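Local structure of EXOU (Pseudomonas aeruginosa, 4AKX) at residues Arg74-Leu80 against Arg340-Leu345; Gly103-Gly107 against Pro250-Thr254. The protein acts as a type III secreted cytotoxin, probably a patatin-like phospholipase that attacks host membranes, and is captured here in complex with its chaperone SpcU. One frame throughout, in Å; residues are numbered along the deposited sequence.

Interaction 1: residues Arg74-Leu80 against Arg340-Leu345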
loop_
_atom_site.group_PDB
_atom_site.type_symbol
_atom_site.label_atom_id
_atom_site.label_comp_id
_atom_site.label_asym_id
_atom_site.label_seq_id
_atom_site.Cartn_x
_atom_site.Cartn_y
_atom_site.Cartn_z
ATOM N N ARG B 74 18.746 32.377 23.388
ATOM C CA ARG B 74 18.233 31.160 24.013
ATOM C C ARG B 74 17.690 31.459 25.409
ATOM O O ARG B 74 18.241 32.288 26.123
ATOM C CB ARG B 74 19.329 30.089 24.082
ATOM C CG ARG B 74 19.715 29.488 22.736
ATOM C CD ARG B 74 18.560 28.687 22.144
ATOM N NE ARG B 74 18.259 27.505 22.950
ATOM C CZ ARG B 74 18.375 26.246 22.503
ATOM N NH1 ARG B 74 18.758 25.987 21.241
ATOM N NH2 ARG B 74 18.089 25.242 23.325
ATOM N N PRO B 75 16.598 30.793 25.793
ATOM C CA PRO B 75 15.890 31.075 27.025
ATOM C C PRO B 75 16.765 30.829 28.199
ATOM O O PRO B 75 17.821 30.254 28.059
ATOM C CB PRO B 75 14.769 30.039 27.039
ATOM C CG PRO B 75 14.612 29.626 25.617
ATOM C CD PRO B 75 16.004 29.664 25.070
ATOM N N PRO B 76 16.308 31.235 29.373
ATOM C CA PRO B 76 17.113 31.068 30.560
ATOM C C PRO B 76 17.230 29.587 30.942
ATOM O O PRO B 76 16.239 28.844 30.882
ATOM C CB PRO B 76 16.327 31.849 31.622
ATOM C CG PRO B 76 14.904 31.726 31.193
ATOM C CD PRO B 76 14.939 31.695 29.679
ATOM N N LEU B 77 18.438 29.156 31.300
ATOM C CA LEU B 77 18.606 27.837 31.907
ATOM C C LEU B 77 17.866 27.736 33.271
ATOM O O LEU B 77 18.265 28.358 34.281
ATOM C CB LEU B 77 20.095 27.473 32.041
ATOM C CG LEU B 77 20.692 26.495 31.029
ATOM C CD1 LEU B 77 22.032 26.021 31.551
ATOM C CD2 LEU B 77 19.792 25.293 30.788
ATOM N N THR B 78 16.776 26.984 33.285
ATOM C CA THR B 78 16.016 26.874 34.494
ATOM C C THR B 78 15.812 25.436 34.901
ATOM O O THR B 78 15.042 25.160 35.819
ATOM C CB THR B 78 14.641 27.522 34.346
ATOM O OG1 THR B 78 13.937 26.866 33.285
ATOM C CG2 THR B 78 14.764 29.038 34.060
ATOM N N SER B 79 16.483 24.515 34.212
ATOM C CA SER B 79 16.217 23.085 34.410
ATOM C C SER B 79 17.334 22.125 34.070
ATOM O O SER B 79 18.067 22.308 33.097
ATOM C CB SER B 79 14.918 22.641 33.719
ATOM O OG SER B 79 13.831 22.671 34.637
ATOM N N LEU B 80 17.407 21.068 34.876
ATOM C CA LEU B 80 18.499 20.106 34.852
ATOM C C LEU B 80 17.914 18.705 34.810
ATOM O O LEU B 80 17.270 18.267 35.776
ATOM C CB LEU B 80 19.373 20.271 36.102
ATOM C CG LEU B 80 20.741 19.578 36.165
ATOM C CD1 LEU B 80 21.392 19.396 34.801
ATOM C CD2 LEU B 80 21.662 20.350 37.092
ATOM N N ARG B 340 9.398 29.456 23.756
ATOM C CA ARG B 340 9.752 28.500 24.790
ATOM C C ARG B 340 10.164 29.288 25.980
ATOM O O ARG B 340 10.857 30.294 25.818
ATOM C CB ARG B 340 10.942 27.685 24.342
ATOM C CG ARG B 340 10.772 27.030 22.996
ATOM C CD ARG B 340 12.037 26.286 22.657
ATOM N NE ARG B 340 12.572 25.624 23.841
ATOM C CZ ARG B 340 13.862 25.417 24.068
ATOM N NH1 ARG B 340 14.776 25.827 23.194
ATOM N NH2 ARG B 340 14.236 24.803 25.178
ATOM N N ARG B 341 9.779 28.836 27.178
ATOM C CA ARG B 341 10.031 29.635 28.386
ATOM C C ARG B 341 11.328 29.352 29.096
ATOM O O ARG B 341 11.726 30.100 29.986
ATOM C CB ARG B 341 8.842 29.682 29.351
ATOM C CG ARG B 341 8.329 28.361 29.866
ATOM C CD ARG B 341 7.337 28.621 30.996
ATOM N NE ARG B 341 6.249 27.639 31.039
ATOM C CZ ARG B 341 5.053 27.859 31.588
ATOM N NH1 ARG B 341 4.781 29.031 32.145
ATOM N NH2 ARG B 341 4.123 26.908 31.577
ATOM N N ASN B 342 12.015 28.304 28.684
ATOM C CA ASN B 342 13.242 27.928 29.353
ATOM C C ASN B 342 13.995 26.878 28.568
ATOM O O ASN B 342 13.530 26.407 27.544
ATOM C CB ASN B 342 12.938 27.405 30.753
ATOM C CG ASN B 342 12.145 26.141 30.717
ATOM O OD1 ASN B 342 12.670 25.087 30.374
ATOM N ND2 ASN B 342 10.858 26.238 31.024
ATOM N N ASP B 343 15.164 26.517 29.069
ATOM C CA ASP B 343 16.048 25.594 28.399
ATOM C C ASP B 343 16.354 24.483 29.362
ATOM O O ASP B 343 16.224 24.644 30.578
ATOM C CB ASP B 343 17.352 26.296 28.035
ATOM C CG ASP B 343 17.416 26.701 26.581
ATOM O OD1 ASP B 343 16.350 26.982 25.998
ATOM O OD2 ASP B 343 18.537 26.727 26.016
ATOM N N ASN B 344 16.804 23.366 28.817
ATOM C CA ASN B 344 17.251 22.252 29.619
ATOM C C ASN B 344 18.696 21.927 29.383
ATOM O O ASN B 344 19.169 21.939 28.250
ATOM C CB ASN B 344 16.413 21.039 29.309
ATOM C CG ASN B 344 15.026 21.177 29.834
ATOM O OD1 ASN B 344 14.821 21.167 31.039
ATOM N ND2 ASN B 344 14.061 21.347 28.941
ATOM N N LEU B 345 19.409 21.644 30.463
ATOM C CA LEU B 345 20.709 21.001 30.346
ATOM C C LEU B 345 20.493 19.528 30.583
ATOM O O LEU B 345 20.086 19.125 31.684
ATOM C CB LEU B 345 21.700 21.571 31.365
ATOM C CG LEU B 345 23.172 21.176 31.188
ATOM C CD1 LEU B 345 23.601 21.122 29.734
ATOM C CD2 LEU B 345 24.061 22.124 31.973
#
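The guanidinium of Arg-74 has NH1 of Arg-340 over one face, offset toward the rim, and the carboxylate of Asp-343 at its edge. The two guanidinium planes stand 80° apart, so Arg-340 presents its own edge to that face. Asp-343 is likewise turned steeply against Arg-74: NH2 of Arg-74 reaches OD2 of Asp-343 at 3.1 Å, from above the carboxylate plane, in a hydrogen-bonded salt bridge, and NE adds a weak bond to the same oxygen. The Arg-74 chain, bent at both chi2 (-66°) and chi3 (-66°), brings its head back to this oxygen. Next to this cluster, the beginnings of strands 77-82 and 343-348 pair as parallel neighbours of the mixed sheet, strongly twisted against each other. Asp-343 N donates to Pro-76 O at 3.1 Å, and Leu-345 N gives Ser-79 O a nearly straight bond of 3.0 Å. On the face that carries Asp-343, CD2 of Leu-77 packs 4.2 Å from CB of Leu-345, and Leu-80 lies alongside Leu-345. Outside the two segments, Arg-442 also bridges to OD2 of Asp-343, while Glu-390 and Glu-447 bind NH1 of Arg-340. One buried aspartate carboxylate, shared by Arg-74 and Arg-442, and these glutamates probably balance the charge of the neighbouring Arg-74 and Arg-340.

Interaction 2: residues Gly103-Gly107 against Pro250-Thr254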
loop_
_atom_site.group_PDB
_atom_site.type_symbol
_atom_site.label_atom_id
_atom_site.label_comp_id
_atom_site.label_asym_id
_atom_site.label_seq_id
_atom_site.Cartn_x
_atom_site.Cartn_y
_atom_site.Cartn_z
ATOM N N GLY B 103 28.615 30.101 37.250
ATOM C CA GLY B 103 27.620 30.796 38.059
ATOM C C GLY B 103 26.274 30.889 37.372
ATOM O O GLY B 103 25.859 31.965 36.936
HETATM N N MSE B 104 25.604 29.748 37.255
HETATM C CA MSE B 104 24.231 29.692 36.765
HETATM C C MSE B 104 23.526 28.612 37.519
HETATM O O MSE B 104 22.477 28.134 37.096
HETATM C CB MSE B 104 24.219 29.333 35.289
HETATM C CG MSE B 104 24.009 30.566 34.426
HETATM SE SE MSE B 104 25.016 30.294 32.755
HETATM C CE MSE B 104 23.908 31.390 31.541
ATOM N N LEU B 105 24.115 28.193 38.637
ATOM C CA LEU B 105 23.474 27.227 39.495
ATOM C C LEU B 105 22.351 27.912 40.223
ATOM O O LEU B 105 21.286 27.337 40.389
ATOM C CB LEU B 105 24.461 26.621 40.486
ATOM C CG LEU B 105 23.942 25.416 41.286
ATOM C CD1 LEU B 105 23.566 24.256 40.368
ATOM C CD2 LEU B 105 24.938 24.959 42.346
ATOM N N ASP B 106 22.584 29.151 40.644
ATOM C CA ASP B 106 21.515 29.979 41.195
ATOM C C ASP B 106 20.293 29.902 40.291
ATOM O O ASP B 106 19.179 29.663 40.752
ATOM C CB ASP B 106 21.970 31.441 41.329
ATOM C CG ASP B 106 22.336 31.822 42.776
ATOM O OD1 ASP B 106 22.042 31.025 43.720
ATOM O OD2 ASP B 106 22.915 32.928 42.967
ATOM N N GLY B 107 20.532 30.051 38.990
ATOM C CA GLY B 107 19.473 30.262 38.005
ATOM C C GLY B 107 18.577 29.065 37.777
ATOM O O GLY B 107 17.472 29.208 37.253
ATOM N N PRO B 250 16.611 30.595 46.535
ATOM C CA PRO B 250 16.936 30.144 45.163
ATOM C C PRO B 250 18.017 29.041 45.040
ATOM O O PRO B 250 18.330 28.628 43.931
ATOM C CB PRO B 250 17.397 31.436 44.469
ATOM C CG PRO B 250 17.945 32.280 45.572
ATOM C CD PRO B 250 17.156 31.940 46.817
ATOM N N GLN B 251 18.579 28.582 46.159
ATOM C CA GLN B 251 19.522 27.457 46.139
ATOM C C GLN B 251 18.820 26.150 46.482
ATOM O O GLN B 251 19.429 25.065 46.484
ATOM C CB GLN B 251 20.688 27.677 47.099
ATOM C CG GLN B 251 21.577 28.851 46.758
ATOM C CD GLN B 251 21.266 30.051 47.617
ATOM O OE1 GLN B 251 20.195 30.655 47.503
ATOM N NE2 GLN B 251 22.190 30.392 48.509
ATOM N N ILE B 252 17.539 26.253 46.801
ATOM C CA ILE B 252 16.694 25.067 46.835
ATOM C C ILE B 252 15.887 24.903 45.549
ATOM O O ILE B 252 15.219 25.836 45.058
ATOM C CB ILE B 252 15.787 24.972 48.089
ATOM C CG1 ILE B 252 15.123 26.311 48.375
ATOM C CG2 ILE B 252 16.594 24.496 49.295
ATOM C CD1 ILE B 252 15.328 26.788 49.801
ATOM N N LYS B 253 15.980 23.694 45.014
ATOM C CA LYS B 253 15.409 23.365 43.745
ATOM C C LYS B 253 14.274 22.360 43.927
ATOM O O LYS B 253 14.221 21.652 44.920
ATOM C CB LYS B 253 16.503 22.825 42.821
ATOM C CG LYS B 253 17.877 23.443 43.071
ATOM C CD LYS B 253 17.963 24.919 42.693
ATOM C CE LYS B 253 19.408 25.421 42.741
ATOM N NZ LYS B 253 19.513 26.863 42.398
ATOM N N THR B 254 13.329 22.372 42.987
ATOM C CA THR B 254 12.272 21.355 42.894
ATOM C C THR B 254 12.836 20.037 42.385
ATOM O O THR B 254 13.955 19.991 41.866
ATOM C CB THR B 254 11.189 21.793 41.913
ATOM O OG1 THR B 254 11.774 21.943 40.615
ATOM C CG2 THR B 254 10.580 23.101 42.366
#
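The turn at Leu-105 and Asp-106, just after the Schellman motif that ends helix 93-102 at Gly-103, meets Lys-253 in the loop leading into strand 254-263. The link between them is a lysine gripping main-chain carbonyls. NZ of Lys-253 donates to O of Leu-105 at 2.7 Å, approaching with a tilt of 29° from the carbonyl plane, and also to O of Pro-250 in its own loop at 2.6 Å, this time in the carbonyl plane. O of Asp-106 lies 3.3 Å from the same NZ. The lysine chain bends at chi2 and then runs out extended, both last torsions near 180°, which carries the ammonium across to the backbone of Leu-105. Ile-108 O is a further acceptor for NZ, so the buried amine is held by carbonyls from both loops, an arrangement that would favour its positive charge. Nearer the surface, Asp-106 and Gln-251 lie side by side and point the same way, their carboxylate and amide planes 80° apart; OD1 of Asp-106 comes within 3.8 Å of CG of Gln-251. The contact thus joins the turns that precede two neighbouring parallel strands, 110-114 and 254-263, of the mixed sheet. Leu-105 packs back on Leu-99 and Glu-100 of helix 93-102, while Ile-252 rests on Leu-245 of helix 239-246, and Thr-254 hydrogen-bonds to Arg-109 and Ser-110 where the strands begin.

Overall arrangement
Interactions 1 and 2 belong to one mixed sheet, in which strands 254-263, 110-114, 77-82 and 343-348 lie side by side and parallel. Interaction 1 pairs the last two of these; interaction 2 ties the turns before the first two. Their centres are about 13 Å apart, and they touch where CG2 of Thr-78 packs 4.2 Å from O of Gly-107. The end of strand 110-114, which separates strand 77-82 from strand 254-263, and the start of helix 115-125 carry a GxSxG pattern at Gly-113, Ser-115 and Gly-117, consistent with the nucleophile elbow of patatin-like phospholipases. Both contacts thus lie in or beside the sheet whose strand 110-114 ends at this probable catalytic turn.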